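Local coordinates for protein sugar phosphate isomerase/epimerase (Parabacteroides distasonis, PDB 3L23) that binds a magnesium ion in a xylose isomerase-like TIM barrel and probably works as a sugar phosphate isomerase or epimerase, at residues A[210-215]-A[238-243]; A[166-171]-A[217-222]; A[23-28]-A[284-289]. All blocks are in the same frame, centred on the assembly; numbering follows the deposited sequence.

Overall arrangement
Interactions 1 and 2 adjoin at the magnesium end of the barrel, their centres about 13 Å apart. Interaction 1 pairs two neighbouring barrel strands and supplies the metal ligand His242. Interaction 2 joins what follows two strands: the loop after ligand His165 and the helix after ligand Asp216. The two meet where His242 O lies 3.1 Å from Val217 N, probably a hydrogen bond, and where Asn166 packs on Met215. Interaction 3 is remote, centred about 25 and 24 Å from the centres of interactions 1 and 2, with the Gln285 side chain about 12 Å from the magnesium ion. It ties residues 23-28 to the start of the last helix and encloses both other contacts along the chain.

Interaction 1: residues A[210-215]-A[238-243]. With MG (magnesium ion), chain B; EDO (1,2-ethanediol), chain G.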
loop_
_atom_site.group_PDB
_atom_site.type_symbol
_atom_site.label_atom_id
_atom_site.label_comp_id
_atom_site.label_asym_id
_atom_site.label_seq_id
_atom_site.Cartn_x
_atom_site.Cartn_y
_atom_site.Cartn_z
ATOM N N LYS A 210 -5.493 -16.502 -0.580
ATOM C CA LYS A 210 -5.316 -15.818 0.711
ATOM C C LYS A 210 -4.594 -14.446 0.677
ATOM O O LYS A 210 -4.917 -13.559 1.487
ATOM C CB LYS A 210 -4.520 -16.704 1.631
ATOM C CG LYS A 210 -5.155 -18.027 1.897
ATOM C CD LYS A 210 -4.330 -18.867 2.867
ATOM C CE LYS A 210 -4.892 -20.275 2.982
ATOM N NZ LYS A 210 -5.747 -20.474 4.094
ATOM N N VAL A 211 -3.617 -14.307 -0.229
ATOM C CA VAL A 211 -2.727 -13.122 -0.309
ATOM C C VAL A 211 -2.813 -12.516 -1.691
ATOM O O VAL A 211 -2.772 -13.244 -2.680
ATOM C CB VAL A 211 -1.277 -13.543 -0.043
ATOM C CG1 VAL A 211 -0.255 -12.428 -0.338
ATOM C CG2 VAL A 211 -1.132 -14.122 1.405
ATOM N N TYR A 212 -2.939 -11.190 -1.737
ATOM C CA TYR A 212 -2.927 -10.457 -3.005
ATOM C C TYR A 212 -1.937 -9.323 -2.840
ATOM O O TYR A 212 -1.474 -9.004 -1.728
ATOM C CB TYR A 212 -4.321 -9.900 -3.381
ATOM C CG TYR A 212 -4.799 -8.872 -2.386
ATOM C CD1 TYR A 212 -5.455 -9.260 -1.219
ATOM C CD2 TYR A 212 -4.609 -7.506 -2.603
ATOM C CE1 TYR A 212 -5.854 -8.306 -0.274
ATOM C CE2 TYR A 212 -4.974 -6.565 -1.669
ATOM C CZ TYR A 212 -5.611 -6.966 -0.509
ATOM O OH TYR A 212 -5.958 -6.007 0.428
ATOM N N PHE A 213 -1.638 -8.687 -3.957
ATOM C CA PHE A 213 -0.642 -7.653 -4.022
ATOM C C PHE A 213 -1.197 -6.301 -4.487
ATOM O O PHE A 213 -2.050 -6.226 -5.401
ATOM C CB PHE A 213 0.527 -8.120 -4.934
ATOM C CG PHE A 213 1.294 -9.287 -4.348
ATOM C CD1 PHE A 213 0.859 -10.559 -4.471
ATOM C CD2 PHE A 213 2.418 -9.063 -3.568
ATOM C CE1 PHE A 213 1.517 -11.616 -3.851
ATOM C CE2 PHE A 213 3.097 -10.117 -2.938
ATOM C CZ PHE A 213 2.653 -11.377 -3.079
ATOM N N GLU A 214 -0.740 -5.242 -3.814
ATOM C CA GLU A 214 -0.996 -3.873 -4.248
ATOM C C GLU A 214 0.329 -3.443 -4.829
ATOM O O GLU A 214 1.229 -3.098 -4.067
ATOM C CB GLU A 214 -1.389 -2.967 -3.076
ATOM C CG GLU A 214 -1.591 -1.498 -3.427
ATOM C CD GLU A 214 -1.952 -0.676 -2.254
ATOM O OE1 GLU A 214 -1.166 -0.629 -1.296
ATOM O OE2 GLU A 214 -3.036 -0.069 -2.253
HETATM N N MSE A 215 0.439 -3.411 -6.160
HETATM C CA MSE A 215 1.729 -3.116 -6.785
HETATM C C MSE A 215 1.919 -1.599 -6.854
HETATM O O MSE A 215 1.073 -0.873 -7.396
HETATM C CB MSE A 215 1.831 -3.710 -8.187
HETATM C CG MSE A 215 3.049 -3.206 -8.962
HETATM SE SE MSE A 215 3.538 -4.352 -10.411
HETATM C CE MSE A 215 4.598 -5.577 -9.440
ATOM N N ILE A 238 -2.177 -9.431 -8.709
ATOM C CA ILE A 238 -2.041 -7.976 -8.496
ATOM C C ILE A 238 -3.414 -7.342 -8.649
ATOM O O ILE A 238 -3.924 -7.279 -9.767
ATOM C CB ILE A 238 -1.032 -7.367 -9.476
ATOM C CG1 ILE A 238 0.369 -7.980 -9.232
ATOM C CG2 ILE A 238 -1.074 -5.837 -9.320
ATOM C CD1 ILE A 238 1.365 -7.831 -10.402
ATOM N N LYS A 239 -4.017 -6.932 -7.540
ATOM C CA LYS A 239 -5.415 -6.529 -7.497
ATOM C C LYS A 239 -5.664 -5.052 -7.251
ATOM O O LYS A 239 -6.786 -4.594 -7.437
ATOM C CB LYS A 239 -6.112 -7.302 -6.398
ATOM C CG LYS A 239 -6.045 -8.806 -6.596
ATOM C CD LYS A 239 -7.217 -9.347 -7.328
ATOM C CE LYS A 239 -7.160 -10.905 -7.438
ATOM N NZ LYS A 239 -6.885 -11.607 -6.113
ATOM N N VAL A 240 -4.642 -4.325 -6.807
ATOM C CA VAL A 240 -4.745 -2.893 -6.511
ATOM C C VAL A 240 -3.446 -2.253 -6.953
ATOM O O VAL A 240 -2.436 -2.911 -6.930
ATOM C CB VAL A 240 -4.953 -2.649 -4.983
ATOM C CG1 VAL A 240 -5.192 -1.168 -4.686
ATOM C CG2 VAL A 240 -6.128 -3.519 -4.430
ATOM N N LEU A 241 -3.453 -0.982 -7.387
ATOM C CA LEU A 241 -2.200 -0.294 -7.679
ATOM C C LEU A 241 -1.969 0.970 -6.846
ATOM O O LEU A 241 -2.900 1.626 -6.422
ATOM C CB LEU A 241 -2.114 0.169 -9.155
ATOM C CG LEU A 241 -2.229 -0.869 -10.278
ATOM C CD1 LEU A 241 -2.084 -0.211 -11.629
ATOM C CD2 LEU A 241 -1.147 -1.935 -10.058
ATOM N N HIS A 242 -0.701 1.283 -6.598
ATOM C CA HIS A 242 -0.309 2.645 -6.292
ATOM C C HIS A 242 0.201 3.284 -7.563
ATOM O O HIS A 242 1.066 2.720 -8.249
ATOM C CB HIS A 242 0.783 2.712 -5.230
ATOM C CG HIS A 242 0.254 2.719 -3.834
ATOM N ND1 HIS A 242 1.061 3.018 -2.747
ATOM C CD2 HIS A 242 -0.973 2.441 -3.344
ATOM C CE1 HIS A 242 0.312 2.966 -1.654
ATOM N NE2 HIS A 242 -0.917 2.618 -1.988
ATOM N N ILE A 243 -0.382 4.441 -7.893
ATOM C CA ILE A 243 0.014 5.259 -9.036
ATOM C C ILE A 243 0.842 6.407 -8.469
ATOM O O ILE A 243 0.367 7.228 -7.664
ATOM C CB ILE A 243 -1.229 5.780 -9.817
ATOM C CG1 ILE A 243 -2.115 4.643 -10.370
ATOM C CG2 ILE A 243 -0.867 6.741 -10.973
ATOM C CD1 ILE A 243 -1.450 3.659 -11.320
HETATM MG MG MG B . 3.299 3.216 -2.433
HETATM C C1 EDO G . -2.403 -20.862 6.561
HETATM O O1 EDO G . -3.666 -21.532 6.625
HETATM C C2 EDO G . -1.615 -21.435 5.405
HETATM O O2 EDO G . -2.371 -21.363 4.192
HETATM O O HOH W 1 -4.057 -13.433 -5.188
HETATM O O HOH W 2 5.269 3.511 -1.681
HETATM O O HOH W 3 2.872 3.619 -0.141
#
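Glu214 and His242 cross obliquely where two parallel strands, 211-215 and 238-243, lie next to each other. His242 ND1 binds the magnesium ion at 2.3 Å, a site completed by His165, Asp216, Glu275 and two waters. On the ring atoms remote from the metal-binding ND1, the Glu214 carboxylate lies against CD2 and NE2, turned 46° from the imidazole plane. Glu214 OE1 comes to 3.3 Å from His242 NE2, but at an angle too poor for a hydrogen bond; NE2 instead bonds to Glu47, and Glu214 OE1 to His79. With CG anti to its backbone N (chi1 176°), the extended Glu214 chain lays its CG 3.8 Å from Val240 CG1. An alanine in place of Glu214 would probably leave His79 without this acceptor and open a gap beside the His242 ring. The strands are neighbouring staves of the TIM barrel, joined by a crossover that includes helix 227-233. Lys239 N bonds to Phe213 O, Met215 N to Val240 O and His242 N to Met215 O, the last at 2.9 Å with the donor above the carbonyl plane. A beta bulge shifts the register between Phe213 and Glu214. On the other face selenomethionine Met215 sets CB 3.8 Å from Ile238 CG2 and 3.9 Å from Leu241 CD2, while Tyr230 of helix 227-233 packs over Met215 and Ile238.

Interaction 2: residues A[166-171]-A[217-222]; sequences NHNMEF and VYWTVM
The imidazole of His167 turns its edge to the face of the Trp219 indole in a T-shaped pair, with its centroid 4.8 Å from that of the five-membered ring and the planes at 62°. His167 CD2 makes the approach, 3.7 Å from Trp219 NE1 and offset toward the rim. Tyr218 CE2 sits over the centre of the opposite indole face, so the Trp219 ring is held between two neighbours. Nearer the backbone the packing is close, Trp219 CB lying 3.4 Å from His167 CA. Asn168 takes the indole's benzo edge, its CG 3.6 Å from Trp219 CE3. That CG stands between backbone N and carbonyl carbon (chi1 58°), which carries ND2 to Met222 O in a nearly straight 3.2 Å hydrogen bond; the oxygen lies in the amide plane, but the donor sits above the Met222 carbonyl plane.

The contact joins two elements that follow the C-terminal ends of neighbouring TIM-barrel strands, whose ends carry the magnesium ligands His165 and Asp216. Asn166 bridges them, its CG likewise between backbone N and carbonyl carbon. Asn166 ND2 donates to Thr220 OG1 at 3.3 Å, tilted from the amide plane. It also donates to His167 O, while OD1 accepts from Asp216 N. Thr220 OG1 is also bonded to Asp216 O. Phe171, which is buried, touches Thr220 CG2 with its CZ at 3.9 Å.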
loop_
_atom_site.group_PDB
_atom_site.type_symbol
_atom_site.label_atom_id
_atom_site.label_comp_id
_atom_site.label_asym_id
_atom_site.label_seq_id
_atom_site.Cartn_x
_atom_site.Cartn_y
_atom_site.Cartn_z
ATOM N N ASN A 166 4.593 -3.207 -2.079
ATOM C CA ASN A 166 6.021 -3.254 -2.235
ATOM C C ASN A 166 6.660 -1.880 -2.369
ATOM O O ASN A 166 6.006 -0.922 -2.796
ATOM C CB ASN A 166 6.391 -3.995 -3.512
ATOM C CG ASN A 166 5.860 -3.281 -4.770
ATOM O OD1 ASN A 166 4.640 -3.296 -5.070
ATOM N ND2 ASN A 166 6.785 -2.664 -5.536
ATOM N N HIS A 167 7.931 -1.812 -1.974
ATOM C CA HIS A 167 8.838 -0.757 -2.444
ATOM C C HIS A 167 9.813 -1.420 -3.432
ATOM O O HIS A 167 9.372 -2.215 -4.263
ATOM C CB HIS A 167 9.531 -0.008 -1.311
ATOM C CG HIS A 167 8.583 0.719 -0.397
ATOM N ND1 HIS A 167 7.866 0.079 0.585
ATOM C CD2 HIS A 167 8.261 2.032 -0.297
ATOM C CE1 HIS A 167 7.131 0.956 1.250
ATOM N NE2 HIS A 167 7.351 2.155 0.739
ATOM N N ASN A 168 11.100 -1.117 -3.384
ATOM C CA ASN A 168 12.038 -1.741 -4.319
ATOM C C ASN A 168 12.936 -2.780 -3.706
ATOM O O ASN A 168 13.594 -3.510 -4.444
ATOM C CB ASN A 168 12.876 -0.675 -5.077
ATOM C CG ASN A 168 13.673 0.239 -4.176
ATOM O OD1 ASN A 168 13.465 0.315 -2.948
ATOM N ND2 ASN A 168 14.571 1.018 -4.810
HETATM N N MSE A 169 12.955 -2.877 -2.380
HETATM C CA MSE A 169 13.787 -3.887 -1.730
HETATM C C MSE A 169 13.374 -5.297 -2.117
HETATM O O MSE A 169 14.181 -6.223 -2.039
HETATM C CB MSE A 169 13.748 -3.793 -0.186
HETATM C CG MSE A 169 14.233 -2.493 0.453
HETATM SE SE MSE A 169 12.728 -1.160 0.461
HETATM C CE MSE A 169 11.296 -2.353 0.782
ATOM N N GLU A 170 12.106 -5.466 -2.457
ATOM C CA GLU A 170 11.568 -6.782 -2.859
ATOM C C GLU A 170 12.209 -7.259 -4.162
ATOM O O GLU A 170 12.104 -8.427 -4.525
ATOM C CB GLU A 170 10.047 -6.720 -2.992
ATOM C CG GLU A 170 9.279 -6.459 -1.714
ATOM C CD GLU A 170 9.177 -5.016 -1.277
ATOM O OE1 GLU A 170 9.803 -4.110 -1.876
ATOM O OE2 GLU A 170 8.360 -4.783 -0.361
ATOM N N PHE A 171 12.834 -6.351 -4.907
ATOM C CA PHE A 171 13.517 -6.767 -6.138
ATOM C C PHE A 171 14.980 -7.067 -5.938
ATOM O O PHE A 171 15.666 -7.448 -6.880
ATOM C CB PHE A 171 13.208 -5.768 -7.259
ATOM C CG PHE A 171 11.761 -5.685 -7.520
ATOM C CD1 PHE A 171 11.111 -6.690 -8.209
ATOM C CD2 PHE A 171 10.988 -4.667 -6.953
ATOM C CE1 PHE A 171 9.742 -6.653 -8.367
ATOM C CE2 PHE A 171 9.657 -4.615 -7.130
ATOM C CZ PHE A 171 9.010 -5.609 -7.822
ATOM N N VAL A 217 3.615 1.081 -8.674
ATOM C CA VAL A 217 4.257 1.077 -9.994
ATOM C C VAL A 217 5.600 1.804 -9.987
ATOM O O VAL A 217 6.496 1.427 -10.753
ATOM C CB VAL A 217 3.308 1.606 -11.117
ATOM C CG1 VAL A 217 2.091 0.717 -11.212
ATOM C CG2 VAL A 217 2.893 3.078 -10.909
ATOM N N TYR A 218 5.725 2.899 -9.216
ATOM C CA TYR A 218 6.962 3.660 -9.163
ATOM C C TYR A 218 8.077 2.826 -8.511
ATOM O O TYR A 218 9.218 2.747 -9.025
ATOM C CB TYR A 218 6.788 4.942 -8.352
ATOM C CG TYR A 218 8.066 5.691 -8.040
ATOM C CD1 TYR A 218 8.711 6.507 -8.981
ATOM C CD2 TYR A 218 8.692 5.594 -6.770
ATOM C CE1 TYR A 218 9.844 7.215 -8.657
ATOM C CE2 TYR A 218 9.787 6.274 -6.472
ATOM C CZ TYR A 218 10.404 7.093 -7.408
ATOM O OH TYR A 218 11.529 7.795 -7.133
ATOM N N TRP A 219 7.772 2.247 -7.348
ATOM C CA TRP A 219 8.814 1.514 -6.664
ATOM C C TRP A 219 9.210 0.259 -7.419
ATOM O O TRP A 219 10.325 -0.223 -7.278
ATOM C CB TRP A 219 8.442 1.217 -5.204
ATOM C CG TRP A 219 8.555 2.459 -4.376
ATOM C CD1 TRP A 219 7.541 3.213 -3.901
ATOM C CD2 TRP A 219 9.769 3.112 -3.974
ATOM N NE1 TRP A 219 8.028 4.296 -3.248
ATOM C CE2 TRP A 219 9.399 4.249 -3.245
ATOM C CE3 TRP A 219 11.120 2.833 -4.150
ATOM C CZ2 TRP A 219 10.326 5.128 -2.707
ATOM C CZ3 TRP A 219 12.064 3.680 -3.591
ATOM C CH2 TRP A 219 11.661 4.847 -2.896
ATOM N N THR A 220 8.323 -0.281 -8.232
ATOM C CA THR A 220 8.650 -1.414 -9.143
ATOM C C THR A 220 9.709 -1.000 -10.155
ATOM O O THR A 220 10.766 -1.660 -10.316
ATOM C CB THR A 220 7.374 -2.009 -9.830
ATOM O OG1 THR A 220 6.451 -2.377 -8.801
ATOM C CG2 THR A 220 7.721 -3.256 -10.677
ATOM N N VAL A 221 9.494 0.160 -10.773
ATOM C CA VAL A 221 10.491 0.715 -11.670
ATOM C C VAL A 221 11.827 1.013 -10.944
ATOM O O VAL A 221 12.907 0.741 -11.477
ATOM C CB VAL A 221 9.916 1.953 -12.419
ATOM C CG1 VAL A 221 10.998 2.673 -13.269
ATOM C CG2 VAL A 221 8.654 1.529 -13.285
HETATM N N MSE A 222 11.747 1.478 -9.702
HETATM C CA MSE A 222 12.940 1.785 -8.900
HETATM C C MSE A 222 13.630 0.529 -8.452
HETATM O O MSE A 222 14.781 0.584 -7.944
HETATM C CB MSE A 222 12.565 2.628 -7.690
HETATM C CG MSE A 222 12.121 4.017 -8.030
HETATM SE SE MSE A 222 13.498 5.185 -8.642
HETATM C CE MSE A 222 14.122 5.456 -6.831
#

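Interaction 3: residues A[23-28]-A[284-289]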
loop_
_atom_site.group_PDB
_atom_site.type_symbol
_atom_site.label_atom_id
_atom_site.label_comp_id
_atom_site.label_asym_id
_atom_site.label_seq_id
_atom_site.Cartn_x
_atom_site.Cartn_y
_atom_site.Cartn_z
ATOM N N SER A 23 0.920 14.009 4.385
ATOM C CA SER A 23 1.723 14.118 5.584
ATOM C C SER A 23 0.900 14.814 6.694
ATOM O O SER A 23 -0.345 14.625 6.808
ATOM C CB SER A 23 3.061 14.812 5.257
ATOM O OG SER A 23 3.916 14.885 6.418
ATOM N N GLN A 24 1.552 15.618 7.505
ATOM C CA GLN A 24 0.828 16.278 8.576
ATOM C C GLN A 24 -0.029 17.442 8.113
ATOM O O GLN A 24 -0.809 17.953 8.914
ATOM C CB GLN A 24 1.792 16.668 9.713
ATOM C CG GLN A 24 2.403 15.406 10.416
ATOM C CD GLN A 24 1.344 14.399 10.957
ATOM O OE1 GLN A 24 0.592 14.716 11.883
ATOM N NE2 GLN A 24 1.308 13.186 10.382
ATOM N N GLU A 25 0.013 17.806 6.823
ATOM C CA GLU A 25 -0.876 18.866 6.312
ATOM C C GLU A 25 -2.367 18.503 6.464
ATOM O O GLU A 25 -3.211 19.371 6.723
ATOM C CB GLU A 25 -0.542 19.213 4.862
ATOM C CG GLU A 25 0.884 19.752 4.669
ATOM C CD GLU A 25 1.235 19.966 3.199
ATOM O OE1 GLU A 25 0.303 20.260 2.387
ATOM O OE2 GLU A 25 2.467 19.905 2.904
ATOM N N LEU A 26 -2.680 17.220 6.335
ATOM C CA LEU A 26 -4.038 16.741 6.557
ATOM C C LEU A 26 -4.520 17.025 7.981
ATOM O O LEU A 26 -5.705 17.260 8.192
ATOM C CB LEU A 26 -4.139 15.258 6.255
ATOM C CG LEU A 26 -5.539 14.603 6.401
ATOM C CD1 LEU A 26 -6.576 15.327 5.561
ATOM C CD2 LEU A 26 -5.443 13.075 6.106
ATOM N N TYR A 27 -3.626 17.003 8.964
ATOM C CA TYR A 27 -4.018 17.146 10.351
ATOM C C TYR A 27 -3.784 18.538 10.940
ATOM O O TYR A 27 -4.128 18.788 12.104
ATOM C CB TYR A 27 -3.318 16.065 11.195
ATOM C CG TYR A 27 -3.675 14.682 10.752
ATOM C CD1 TYR A 27 -4.853 14.071 11.175
ATOM C CD2 TYR A 27 -2.851 13.977 9.881
ATOM C CE1 TYR A 27 -5.193 12.791 10.751
ATOM C CE2 TYR A 27 -3.200 12.713 9.418
ATOM C CZ TYR A 27 -4.362 12.117 9.868
ATOM O OH TYR A 27 -4.662 10.857 9.414
ATOM N N LYS A 28 -3.242 19.459 10.138
ATOM C CA LYS A 28 -3.010 20.835 10.569
ATOM C C LYS A 28 -4.238 21.698 10.320
ATOM O O LYS A 28 -4.738 21.763 9.211
ATOM C CB LYS A 28 -1.804 21.430 9.834
ATOM C CG LYS A 28 -1.598 22.915 10.074
ATOM N N THR A 284 4.063 22.661 -1.119
ATOM C CA THR A 284 3.293 21.834 -0.182
ATOM C C THR A 284 2.822 20.531 -0.802
ATOM O O THR A 284 2.737 20.390 -2.012
ATOM C CB THR A 284 2.031 22.565 0.337
ATOM O OG1 THR A 284 1.079 22.773 -0.736
ATOM C CG2 THR A 284 2.436 23.864 1.040
ATOM N N GLN A 285 2.519 19.554 0.044
ATOM C CA GLN A 285 1.933 18.307 -0.423
ATOM C C GLN A 285 0.545 18.526 -1.030
ATOM O O GLN A 285 0.193 17.902 -2.040
ATOM C CB GLN A 285 1.835 17.286 0.712
ATOM C CG GLN A 285 3.165 16.874 1.365
ATOM C CD GLN A 285 4.174 16.388 0.349
ATOM O OE1 GLN A 285 5.176 17.050 0.154
ATOM N NE2 GLN A 285 3.934 15.232 -0.268
ATOM N N PHE A 286 -0.261 19.425 -0.439
ATOM C CA PHE A 286 -1.600 19.692 -1.010
ATOM C C PHE A 286 -1.475 20.200 -2.456
ATOM O O PHE A 286 -2.264 19.807 -3.306
ATOM C CB PHE A 286 -2.445 20.641 -0.157
ATOM C CG PHE A 286 -3.413 19.934 0.774
ATOM C CD1 PHE A 286 -4.700 19.593 0.345
ATOM C CD2 PHE A 286 -3.054 19.642 2.082
ATOM C CE1 PHE A 286 -5.594 18.961 1.209
ATOM C CE2 PHE A 286 -3.952 19.006 2.937
ATOM C CZ PHE A 286 -5.235 18.678 2.472
ATOM N N ALA A 287 -0.496 21.069 -2.709
ATOM C CA ALA A 287 -0.281 21.629 -4.043
ATOM C C ALA A 287 0.090 20.505 -5.023
ATOM O O ALA A 287 -0.463 20.408 -6.114
ATOM C CB ALA A 287 0.780 22.766 -3.998
ATOM N N GLY A 288 1.024 19.644 -4.647
ATOM C CA GLY A 288 1.428 18.555 -5.520
ATOM C C GLY A 288 0.325 17.536 -5.730
ATOM O O GLY A 288 0.166 17.015 -6.827
ATOM N N VAL A 289 -0.420 17.203 -4.675
ATOM C CA VAL A 289 -1.559 16.287 -4.785
ATOM C C VAL A 289 -2.647 16.811 -5.756
ATOM O O VAL A 289 -3.240 16.044 -6.537
ATOM C CB VAL A 289 -2.120 15.940 -3.376
ATOM C CG1 VAL A 289 -3.501 15.269 -3.462
ATOM C CG2 VAL A 289 -1.109 15.032 -2.632
#
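Glu25 grips the first turn of helix 285-298 with both carboxylate oxygens. Its OE2 accepts from Gln285 N at 2.9 Å, and its OE1 from Phe286 N at 3.0 Å. Each amide arrives on the syn side, 20° and 30° out of the carboxylate plane respectively. The side chain is anti at chi2 (175°), and this extension carries the acid across from the loop after strand 16-18 to the helix.

Around this fork the packing is tight. The Phe286 ring presents its edge, with CD2 3.4 Å from Glu25 OE1 and 3.8 Å from Glu25 CB, while CE2 reaches the Leu26 backbone. Phe286 also packs on Asn34 and Lys37 of helix 31-40, so the first and last helices of the barrel meet here, with the loop 23-28 beside them. Gln285 CG lies against Glu25 OE2; beyond it the Gln285 amide turns off to Ser21 O, Glu277 O and Met279 N.

The outer side is looser. Exposed Ser23 comes no nearer than 4.4 Å, from its CB to Gln285 CG. Thr284, also exposed, is the N-cap, its OG1 accepting from Ala287 N at 3.0 Å. Thr284 and Glu25 together serve three amides of the first turn, and the carboxylate sits at the N-terminal end of the helix, where the helix dipole would be expected to favour its ionised form.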